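Local coordinates for disease resistance protein RRS1 (Arabidopsis thaliana, PDB 4C6S), which acts as a plant immune receptor and W-box-binding transcription factor that pairs with RPS4 to recognise bacterial effectors, here represented by its TIR domain, at residues Glu6-Ser11 with Glu26-Lys31; Val38-Asp43 with Ala79-Cys84; Val59-Leu64 with Arg137-Thr142; Val63-Gly66 with Glu72-Leu75. All coordinates share one frame; numbering follows the deposited sequence.

Contact 1 (Glu6-Ser11 with Glu26-Lys31); sequences EFVCIS and EALRRK. With NA (sodium ion), chain H.
One methyl of L28, CD1, makes both joints between strand 8-12 and helix 20-30, while two residues back on the same helix E26 holds a sodium ion. This is the first strand of the TIR domain, a parallel five-stranded sheet with helices on both sides, and L28 is part of the apolar seam between sheet and helix. From the strand, V8 and I10 face the helix, with C9 between them turned the other way. I10 has CG1 anti to its carbonyl carbon (chi1 -57°) and then runs on extended, so its tip meets the tip of L28: I10 CD1 lies 3.8 Å from L28 CD1. V8 comes in differently, its side chain crossing that of L28 at about a right angle, with V8 CG1 4.1 Å from the same L28 CD1. V136 of helix 128-143 and N35 of the next strand also touch L28 and help close the seam, which is entirely buried.

On the outer side of the helix the chemistry changes. R29 grips the carboxylate of E26 side-on with two nitrogens. R29 NH2 reaches E26 OE2 on its syn side at 2.8 Å, completing a salt bridge. E133 of the second subunit brings another carboxylate close to E26, and the sodium and R29 probably offset that crowding of negative charge. E26 OE1 has two partners: the sodium at 2.4 Å and R29 NE at 3.0 Å, the latter arriving from above the carboxylate plane.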
# COMPACT_ATOMS: atom_id res chain seq x y z
N GLU A 6 -0.75 -23.75 10.37
CA GLU A 6 0.42 -22.91 10.46
C GLU A 6 0.03 -21.49 10.06
O GLU A 6 -0.84 -21.30 9.20
CB GLU A 6 1.54 -23.44 9.56
CG GLU A 6 2.93 -23.35 10.18
CD GLU A 6 3.10 -24.27 11.37
OE1 GLU A 6 2.67 -25.44 11.28
OE2 GLU A 6 3.67 -23.83 12.39
N PHE A 7 0.66 -20.50 10.68
CA PHE A 7 0.36 -19.11 10.34
C PHE A 7 1.61 -18.26 10.30
O PHE A 7 2.66 -18.65 10.81
CB PHE A 7 -0.65 -18.53 11.32
CG PHE A 7 -0.10 -18.33 12.71
CD1 PHE A 7 -0.13 -19.37 13.64
CD2 PHE A 7 0.45 -17.11 13.09
CE1 PHE A 7 0.37 -19.18 14.92
CE2 PHE A 7 0.95 -16.92 14.36
CZ PHE A 7 0.91 -17.96 15.28
N VAL A 8 1.48 -17.06 9.73
CA VAL A 8 2.59 -16.15 9.58
C VAL A 8 2.43 -15.00 10.55
O VAL A 8 1.32 -14.51 10.76
CB VAL A 8 2.64 -15.59 8.14
CG1 VAL A 8 3.71 -14.50 8.01
CG2 VAL A 8 2.87 -16.72 7.15
N CYS A 9 3.53 -14.57 11.18
CA CYS A 9 3.46 -13.36 11.98
C CYS A 9 4.26 -12.26 11.30
O CYS A 9 5.45 -12.41 11.09
CB CYS A 9 4.00 -13.58 13.39
SG CYS A 9 3.94 -12.09 14.42
N ILE A 10 3.59 -11.15 10.98
CA ILE A 10 4.29 -10.00 10.40
C ILE A 10 4.56 -8.99 11.50
O ILE A 10 3.62 -8.54 12.15
CB ILE A 10 3.42 -9.30 9.36
CG1 ILE A 10 3.00 -10.26 8.26
CG2 ILE A 10 4.18 -8.08 8.79
CD1 ILE A 10 1.81 -9.75 7.44
N SER A 11 5.83 -8.64 11.70
CA SER A 11 6.16 -7.59 12.67
C SER A 11 6.57 -6.33 11.92
O SER A 11 7.19 -6.42 10.86
CB SER A 11 7.29 -8.04 13.60
OG SER A 11 8.35 -8.61 12.85
N GLU A 26 -3.32 -8.74 3.77
CA GLU A 26 -4.49 -9.12 2.99
C GLU A 26 -4.07 -10.05 1.85
O GLU A 26 -4.82 -10.96 1.47
CB GLU A 26 -5.22 -7.88 2.46
CG GLU A 26 -6.29 -8.15 1.42
CD GLU A 26 -7.49 -8.92 1.96
OE1 GLU A 26 -7.61 -9.09 3.20
OE2 GLU A 26 -8.33 -9.34 1.14
N ALA A 27 -2.88 -9.84 1.30
CA ALA A 27 -2.42 -10.70 0.21
C ALA A 27 -2.13 -12.12 0.71
O ALA A 27 -2.43 -13.11 0.04
CB ALA A 27 -1.19 -10.09 -0.48
N LEU A 28 -1.53 -12.23 1.90
CA LEU A 28 -1.34 -13.55 2.50
C LEU A 28 -2.68 -14.25 2.73
O LEU A 28 -2.83 -15.44 2.44
CB LEU A 28 -0.56 -13.45 3.81
CG LEU A 28 0.92 -13.10 3.68
CD1 LEU A 28 1.46 -12.71 5.05
CD2 LEU A 28 1.69 -14.28 3.10
N ARG A 29 -3.66 -13.51 3.25
CA ARG A 29 -4.97 -14.09 3.51
C ARG A 29 -5.64 -14.58 2.22
O ARG A 29 -6.28 -15.63 2.20
CB ARG A 29 -5.87 -13.08 4.22
CG ARG A 29 -7.07 -13.69 4.89
CD ARG A 29 -8.07 -12.62 5.24
NE ARG A 29 -8.50 -11.87 4.07
CZ ARG A 29 -9.34 -12.33 3.14
NH1 ARG A 29 -9.84 -13.55 3.24
NH2 ARG A 29 -9.66 -11.56 2.11
N ARG A 30 -5.50 -13.81 1.14
CA ARG A 30 -6.07 -14.19 -0.14
C ARG A 30 -5.47 -15.48 -0.65
O ARG A 30 -6.10 -16.21 -1.41
CB ARG A 30 -5.86 -13.10 -1.19
CG ARG A 30 -6.77 -11.89 -1.07
CD ARG A 30 -6.77 -11.10 -2.37
NE ARG A 30 -5.42 -10.83 -2.85
CZ ARG A 30 -4.73 -9.73 -2.56
NH1 ARG A 30 -5.28 -8.79 -1.81
NH2 ARG A 30 -3.50 -9.56 -3.03
N LYS A 31 -4.25 -15.76 -0.22
CA LYS A 31 -3.51 -16.92 -0.68
C LYS A 31 -3.85 -18.11 0.21
O LYS A 31 -3.40 -19.23 -0.04
CB LYS A 31 -2.01 -16.63 -0.60
CG LYS A 31 -1.13 -17.60 -1.37
CD LYS A 31 -1.33 -17.41 -2.87
CE LYS A 31 -0.39 -18.29 -3.66
NZ LYS A 31 -0.39 -17.95 -5.12
NA NA H . -6.80 -8.79 5.44

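Contact 2 (Val38-Asp43 with Ala79-Cys84); sequences VDVDID and AKVLEC
The flat group that K80 meets is the peptide carbonyl of V40: the ammonium lies in the carbonyl plane, on a lone pair of the oxygen, with K80 NZ 2.9 Å from V40 O and a C=O...N angle of 135°. A second flat group, the carboxylate of D39, takes the backbone N of D41 on OD1 from above the carboxylate plane, at 2.8 Å. That bond makes an Asx turn and sits inside the type I turn D39-I42, which carries the chain off the end of strand 35-39 in this TIR domain.

K80 begins with CG wedged between its backbone N and carbonyl carbon (chi1 66°), runs out extended, and bends only at its last torsion to bring the amine onto V40. Beside it, V40 and V81 pack with their side chains crossing at about a right angle, V40 CG1 3.7 Å from V81 CG2. S11 of strand 8-12 touches both valines.

Helix 74-82 is kinked at this point: the backbone N atoms of K80 and V81 make no bond to the turn before, and K80 NZ hydrogen-bonds to K77 O. F47 adds a cation-pi contact to K80, and K77 forms a salt bridge with D41. With the carbonyl oxygens of V40 and K77 and the F47 ring as partners, the ammonium is probably stabilised by dipoles and pi electrons more than by a direct ion pair; the closest carboxylate oxygen across the contact, D41 OD1, is 6.5 Å from K80 NZ.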
# COMPACT_ATOMS: atom_id res chain seq x y z
N VAL A 38 2.04 -7.85 14.33
CA VAL A 38 2.51 -7.31 15.60
C VAL A 38 3.26 -6.00 15.36
O VAL A 38 4.23 -5.96 14.59
CB VAL A 38 3.43 -8.30 16.32
CG1 VAL A 38 4.06 -7.64 17.55
CG2 VAL A 38 2.65 -9.52 16.73
N ASP A 39 2.79 -4.95 16.01
CA ASP A 39 3.39 -3.62 15.93
C ASP A 39 4.49 -3.57 16.99
O ASP A 39 4.19 -3.65 18.18
CB ASP A 39 2.29 -2.57 16.21
CG ASP A 39 2.79 -1.13 16.22
OD1 ASP A 39 4.01 -0.89 16.25
OD2 ASP A 39 1.93 -0.22 16.23
N VAL A 40 5.75 -3.41 16.58
CA VAL A 40 6.86 -3.48 17.53
C VAL A 40 6.98 -2.21 18.37
O VAL A 40 7.80 -2.14 19.28
CB VAL A 40 8.23 -3.77 16.84
CG1 VAL A 40 8.18 -5.10 16.09
CG2 VAL A 40 8.59 -2.64 15.89
N ASP A 41 6.17 -1.21 18.05
CA ASP A 41 6.24 0.08 18.75
C ASP A 41 5.36 0.12 19.99
O ASP A 41 5.29 1.15 20.67
CB ASP A 41 5.84 1.22 17.81
CG ASP A 41 6.92 1.55 16.80
OD1 ASP A 41 8.11 1.41 17.15
OD2 ASP A 41 6.58 1.94 15.67
N ILE A 42 4.66 -0.97 20.29
CA ILE A 42 3.79 -0.98 21.46
C ILE A 42 4.60 -1.14 22.75
O ILE A 42 5.77 -1.51 22.72
CB ILE A 42 2.64 -2.02 21.34
CG1 ILE A 42 3.14 -3.39 20.88
CG2 ILE A 42 1.63 -1.57 20.30
CD1 ILE A 42 3.98 -4.12 21.85
N ASP A 43 3.97 -0.83 23.88
CA ASP A 43 4.60 -0.99 25.19
C ASP A 43 5.01 -2.44 25.41
O ASP A 43 4.34 -3.36 24.93
CB ASP A 43 3.64 -0.55 26.28
CG ASP A 43 2.23 -1.05 26.05
OD1 ASP A 43 1.45 -0.36 25.36
OD2 ASP A 43 1.90 -2.15 26.55
N ALA A 79 15.19 -6.96 17.84
CA ALA A 79 15.87 -8.07 18.52
C ALA A 79 14.86 -8.92 19.29
O ALA A 79 14.97 -10.15 19.32
CB ALA A 79 16.96 -7.56 19.46
N LYS A 80 13.88 -8.28 19.92
CA LYS A 80 12.89 -9.00 20.70
C LYS A 80 11.98 -9.86 19.83
O LYS A 80 11.37 -10.81 20.32
CB LYS A 80 12.06 -8.03 21.56
CG LYS A 80 11.18 -7.09 20.74
CD LYS A 80 10.53 -6.04 21.65
CE LYS A 80 9.37 -5.36 20.94
NZ LYS A 80 9.68 -3.98 20.48
N VAL A 81 11.89 -9.53 18.53
CA VAL A 81 11.11 -10.35 17.61
C VAL A 81 11.89 -11.61 17.22
O VAL A 81 11.36 -12.72 17.25
CB VAL A 81 10.70 -9.58 16.34
CG1 VAL A 81 9.98 -10.50 15.38
CG2 VAL A 81 9.80 -8.42 16.71
N LEU A 82 13.15 -11.43 16.85
CA LEU A 82 13.97 -12.54 16.39
C LEU A 82 14.24 -13.55 17.51
O LEU A 82 14.37 -14.75 17.25
CB LEU A 82 15.30 -12.04 15.81
CG LEU A 82 16.19 -13.14 15.21
CD1 LEU A 82 15.47 -13.82 14.06
CD2 LEU A 82 17.54 -12.60 14.76
N GLU A 83 14.31 -13.07 18.74
CA GLU A 83 14.60 -13.95 19.87
C GLU A 83 13.46 -14.93 20.06
O GLU A 83 13.66 -16.01 20.61
CB GLU A 83 14.89 -13.14 21.13
CG GLU A 83 16.27 -12.50 21.11
CD GLU A 83 16.60 -11.73 22.37
OE1 GLU A 83 15.68 -11.49 23.18
OE2 GLU A 83 17.78 -11.36 22.54
N CYS A 84 12.28 -14.58 19.55
CA CYS A 84 11.14 -15.49 19.61
C CYS A 84 11.31 -16.70 18.69
O CYS A 84 10.58 -17.68 18.82
CB CYS A 84 9.85 -14.77 19.24
SG CYS A 84 9.23 -13.60 20.46

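Contact 3 (Val59-Leu64 with Arg137-Thr142); sequences VSVMVL and RDVYET
V139 has CG1 anti to its backbone N (chi1 171°), which puts CG2 opposite the carbonyl carbon and aims that methyl at strand 59-65. V61 adopts the same torsion (chi1 176°) and likewise offers CG2. The two side chains cross obliquely, V61 CG2 lying 4.2 Å from V139 CG2. V59, one strand repeat earlier, uses its other branch: V59 CG1 stands 4.3 Å from V139 CG2, and its backbone is the part of the strand that comes nearest the helix. A single methyl thus bears on both valines, at loose van der Waals spacing. V8 of strand 8-12 and F144 pack on V139 as well.

The strand is the central one of the parallel sheet of the TIR domain, and helix 128-143 is the last helix of the fold, lying across the face toward which V59 and V61 point. S60 and M62 point to the other face, where helix 74-82 receives them.

Within the helix, D138 O accepts two donors from opposite faces of its carbonyl plane. T142 N gives D138 O the ordinary helical bond at 3.0 Å; T142 OG1 gives D138 O a shorter one at 2.6 Å, tilted 26° from the plane. The D138 carboxylate has two partners of its own: OD1 forms a salt bridge to R118 and OD2 a hydrogen bond to NE2 of H120. H120 and E134 bind a sodium ion, so D138 lies next to that site and may help position H120.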
# COMPACT_ATOMS: atom_id res chain seq x y z
N VAL A 59 6.16 -18.93 10.19
CA VAL A 59 7.02 -18.00 9.48
C VAL A 59 6.93 -16.64 10.13
O VAL A 59 5.83 -16.14 10.41
CB VAL A 59 6.63 -17.87 8.00
CG1 VAL A 59 7.52 -16.85 7.30
CG2 VAL A 59 6.70 -19.23 7.31
N SER A 60 8.08 -16.03 10.38
CA SER A 60 8.13 -14.69 10.93
C SER A 60 8.61 -13.74 9.85
O SER A 60 9.75 -13.85 9.38
CB SER A 60 9.08 -14.68 12.14
OG SER A 60 9.21 -13.38 12.69
N VAL A 61 7.74 -12.83 9.42
CA VAL A 61 8.12 -11.85 8.41
C VAL A 61 8.37 -10.52 9.11
O VAL A 61 7.43 -9.90 9.61
CB VAL A 61 7.01 -11.64 7.39
CG1 VAL A 61 7.40 -10.54 6.39
CG2 VAL A 61 6.70 -12.94 6.66
N MET A 62 9.63 -10.09 9.15
CA MET A 62 9.98 -8.83 9.80
C MET A 62 10.02 -7.74 8.75
O MET A 62 10.87 -7.77 7.86
CB MET A 62 11.35 -8.94 10.48
CG MET A 62 11.36 -9.98 11.59
SD MET A 62 12.92 -10.12 12.50
CE MET A 62 13.17 -8.44 12.95
N VAL A 63 9.09 -6.79 8.83
CA VAL A 63 9.09 -5.66 7.92
C VAL A 63 9.83 -4.54 8.60
O VAL A 63 9.40 -4.02 9.63
CB VAL A 63 7.68 -5.21 7.56
CG1 VAL A 63 7.74 -3.96 6.70
CG2 VAL A 63 6.95 -6.34 6.84
N LEU A 64 10.98 -4.18 8.03
CA LEU A 64 11.93 -3.33 8.72
C LEU A 64 11.86 -1.93 8.16
O LEU A 64 11.58 -1.75 6.96
CB LEU A 64 13.35 -3.88 8.55
CG LEU A 64 13.51 -5.27 9.18
CD1 LEU A 64 14.68 -6.02 8.58
CD2 LEU A 64 13.67 -5.15 10.69
N ARG A 137 4.84 -14.93 -2.64
CA ARG A 137 5.26 -16.10 -3.42
C ARG A 137 6.34 -16.87 -2.66
O ARG A 137 6.33 -18.10 -2.63
CB ARG A 137 5.77 -15.69 -4.79
CG ARG A 137 6.42 -16.80 -5.59
CD ARG A 137 6.74 -16.32 -6.99
NE ARG A 137 7.59 -15.14 -6.93
CZ ARG A 137 7.49 -14.09 -7.74
NH1 ARG A 137 6.58 -14.06 -8.71
NH2 ARG A 137 8.32 -13.06 -7.58
N ASP A 138 7.26 -16.14 -2.06
CA ASP A 138 8.35 -16.73 -1.29
C ASP A 138 7.79 -17.51 -0.09
O ASP A 138 8.13 -18.68 0.09
CB ASP A 138 9.30 -15.61 -0.83
CG ASP A 138 10.48 -16.12 -0.01
OD1 ASP A 138 10.72 -17.34 0.07
OD2 ASP A 138 11.21 -15.26 0.55
N VAL A 139 6.94 -16.86 0.70
CA VAL A 139 6.38 -17.52 1.89
C VAL A 139 5.53 -18.73 1.48
O VAL A 139 5.65 -19.81 2.06
CB VAL A 139 5.55 -16.53 2.74
CG1 VAL A 139 4.78 -17.28 3.84
CG2 VAL A 139 6.48 -15.47 3.34
N TYR A 140 4.71 -18.54 0.46
CA TYR A 140 3.83 -19.61 -0.01
C TYR A 140 4.57 -20.84 -0.49
O TYR A 140 4.30 -21.94 -0.04
CB TYR A 140 2.95 -19.08 -1.15
CG TYR A 140 2.07 -20.13 -1.79
CD1 TYR A 140 1.04 -20.72 -1.08
CD2 TYR A 140 2.27 -20.51 -3.11
CE1 TYR A 140 0.23 -21.68 -1.67
CE2 TYR A 140 1.46 -21.47 -3.71
CZ TYR A 140 0.44 -22.04 -2.98
OH TYR A 140 -0.37 -22.99 -3.55
N GLU A 141 5.50 -20.64 -1.42
CA GLU A 141 6.16 -21.77 -2.05
C GLU A 141 7.14 -22.44 -1.10
O GLU A 141 7.39 -23.63 -1.19
CB GLU A 141 6.84 -21.35 -3.35
CG GLU A 141 5.82 -20.95 -4.41
CD GLU A 141 6.40 -20.86 -5.80
OE1 GLU A 141 7.46 -21.47 -6.06
OE2 GLU A 141 5.79 -20.17 -6.65
N THR A 142 7.67 -21.67 -0.15
CA THR A 142 8.64 -22.23 0.78
C THR A 142 7.97 -23.03 1.90
O THR A 142 8.53 -24.01 2.37
CB THR A 142 9.54 -21.12 1.37
OG1 THR A 142 10.09 -20.34 0.30
CG2 THR A 142 10.68 -21.73 2.17

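Contact 4 (Val63-Gly66 with Glu72-Leu75); sequences VLPG and EVWL
V73, P65 and L64 carry most of this contact, with W74 as the fourth partner. V73 reaches toward the pyrrolidine ring of P65 with both of its methyls: V73 CG1 is 3.6 Å from P65 CG, while V73 CG2 is 4.0 Å from that same P65 CG. With chi1 at 170°, V73 CG1 stands opposite the backbone N and also comes within 3.9 Å of P65 CD. The valine therefore bears on the CG-CD side of the proline.

L64 turns to the other neighbour. L64 CD2 approaches the six-membered part of the W74 indole obliquely, 4.2 Å from W74 CZ3. The tryptophan gets there by swinging CG anti to its backbone N (chi1 -178°), which carries the ring back toward the strand although its CB starts off to one side. F78, one turn along helix 74-82, touches L64, P65 and V73 alike. W107 of helix 104-113 packs on both L64 and V73, so the apolar cluster is closed from a second helix.

P65 is also the centre of an inverse gamma turn, a sharp bend that takes the chain away from the strand at G66. A sulfate ion, probably from the crystallisation liquor, sits about 4 Å from the proline side chain.

Strand 59-65 ends here, a short loop follows, and helix 74-82 starts back along the sheet toward strand 92-98. This is the first corner of a beta-alpha-beta crossover, the repeating unit of the parallel sheet of a TIR domain.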
# COMPACT_ATOMS: atom_id res chain seq x y z
N VAL A 63 9.09 -6.79 8.83
CA VAL A 63 9.09 -5.66 7.92
C VAL A 63 9.83 -4.54 8.60
O VAL A 63 9.40 -4.02 9.63
CB VAL A 63 7.68 -5.21 7.56
CG1 VAL A 63 7.74 -3.96 6.70
CG2 VAL A 63 6.95 -6.34 6.84
N LEU A 64 10.98 -4.18 8.03
CA LEU A 64 11.93 -3.33 8.72
C LEU A 64 11.86 -1.93 8.16
O LEU A 64 11.58 -1.75 6.96
CB LEU A 64 13.35 -3.88 8.55
CG LEU A 64 13.51 -5.27 9.18
CD1 LEU A 64 14.68 -6.02 8.58
CD2 LEU A 64 13.67 -5.15 10.69
N PRO A 65 12.07 -0.91 9.02
CA PRO A 65 12.06 0.49 8.57
C PRO A 65 13.38 0.81 7.88
O PRO A 65 14.32 1.33 8.49
CB PRO A 65 11.91 1.27 9.87
CG PRO A 65 12.55 0.39 10.92
CD PRO A 65 12.29 -1.03 10.48
N GLY A 66 13.44 0.50 6.59
CA GLY A 66 14.69 0.53 5.87
C GLY A 66 15.30 1.90 5.66
O GLY A 66 16.49 1.99 5.33
N GLU A 72 19.91 2.19 15.34
CA GLU A 72 18.93 2.81 16.24
C GLU A 72 17.61 2.05 16.24
O GLU A 72 16.67 2.42 16.94
CB GLU A 72 18.64 4.24 15.81
CG GLU A 72 19.84 5.14 15.71
CD GLU A 72 19.43 6.56 15.40
OE1 GLU A 72 19.21 6.87 14.20
OE2 GLU A 72 19.32 7.37 16.34
N VAL A 73 17.54 0.99 15.44
CA VAL A 73 16.29 0.26 15.25
C VAL A 73 16.37 -1.18 15.77
O VAL A 73 15.46 -1.64 16.47
CB VAL A 73 15.89 0.23 13.76
CG1 VAL A 73 14.73 -0.73 13.54
CG2 VAL A 73 15.53 1.63 13.29
N TRP A 74 17.43 -1.89 15.41
CA TRP A 74 17.43 -3.34 15.63
C TRP A 74 17.31 -3.74 17.11
O TRP A 74 16.30 -4.32 17.51
CB TRP A 74 18.66 -4.04 15.03
CG TRP A 74 18.54 -5.52 15.27
CD1 TRP A 74 19.04 -6.23 16.33
CD2 TRP A 74 17.79 -6.45 14.48
NE1 TRP A 74 18.67 -7.56 16.23
CE2 TRP A 74 17.90 -7.71 15.11
CE3 TRP A 74 17.05 -6.34 13.30
CZ2 TRP A 74 17.30 -8.86 14.58
CZ3 TRP A 74 16.47 -7.47 12.78
CH2 TRP A 74 16.59 -8.72 13.42
N LEU A 75 18.34 -3.45 17.89
CA LEU A 75 18.35 -3.85 19.30
C LEU A 75 17.14 -3.28 20.03
O LEU A 75 16.56 -3.93 20.91
CB LEU A 75 19.63 -3.37 19.98
CG LEU A 75 20.94 -4.06 19.59
CD1 LEU A 75 22.12 -3.40 20.27
CD2 LEU A 75 20.89 -5.53 19.95

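Overall arrangement
All four contacts hang on one five-stranded parallel sheet. Contacts 1 and 3 lie on one face, their centres about 8 Å apart, packing neighbouring strands 8-12 and 59-65 against helices 20-30 and 128-143. Contacts 2 and 4, about 11 Å apart between centres, share helix 74-82 on the other face; contact 4 is nested in the loop that contact 2 closes. Contact 1 closes before any other opens, whereas contacts 2 and 3 interleave along the chain. Strand 59-65 serves contacts 3 and 4, whose centres stand about 17 Å apart. Together they tie both helical layers of this TIR domain, which is involved in homo- and heterodimerisation, to its sheet, from edge strand 35-39 to central strand 59-65.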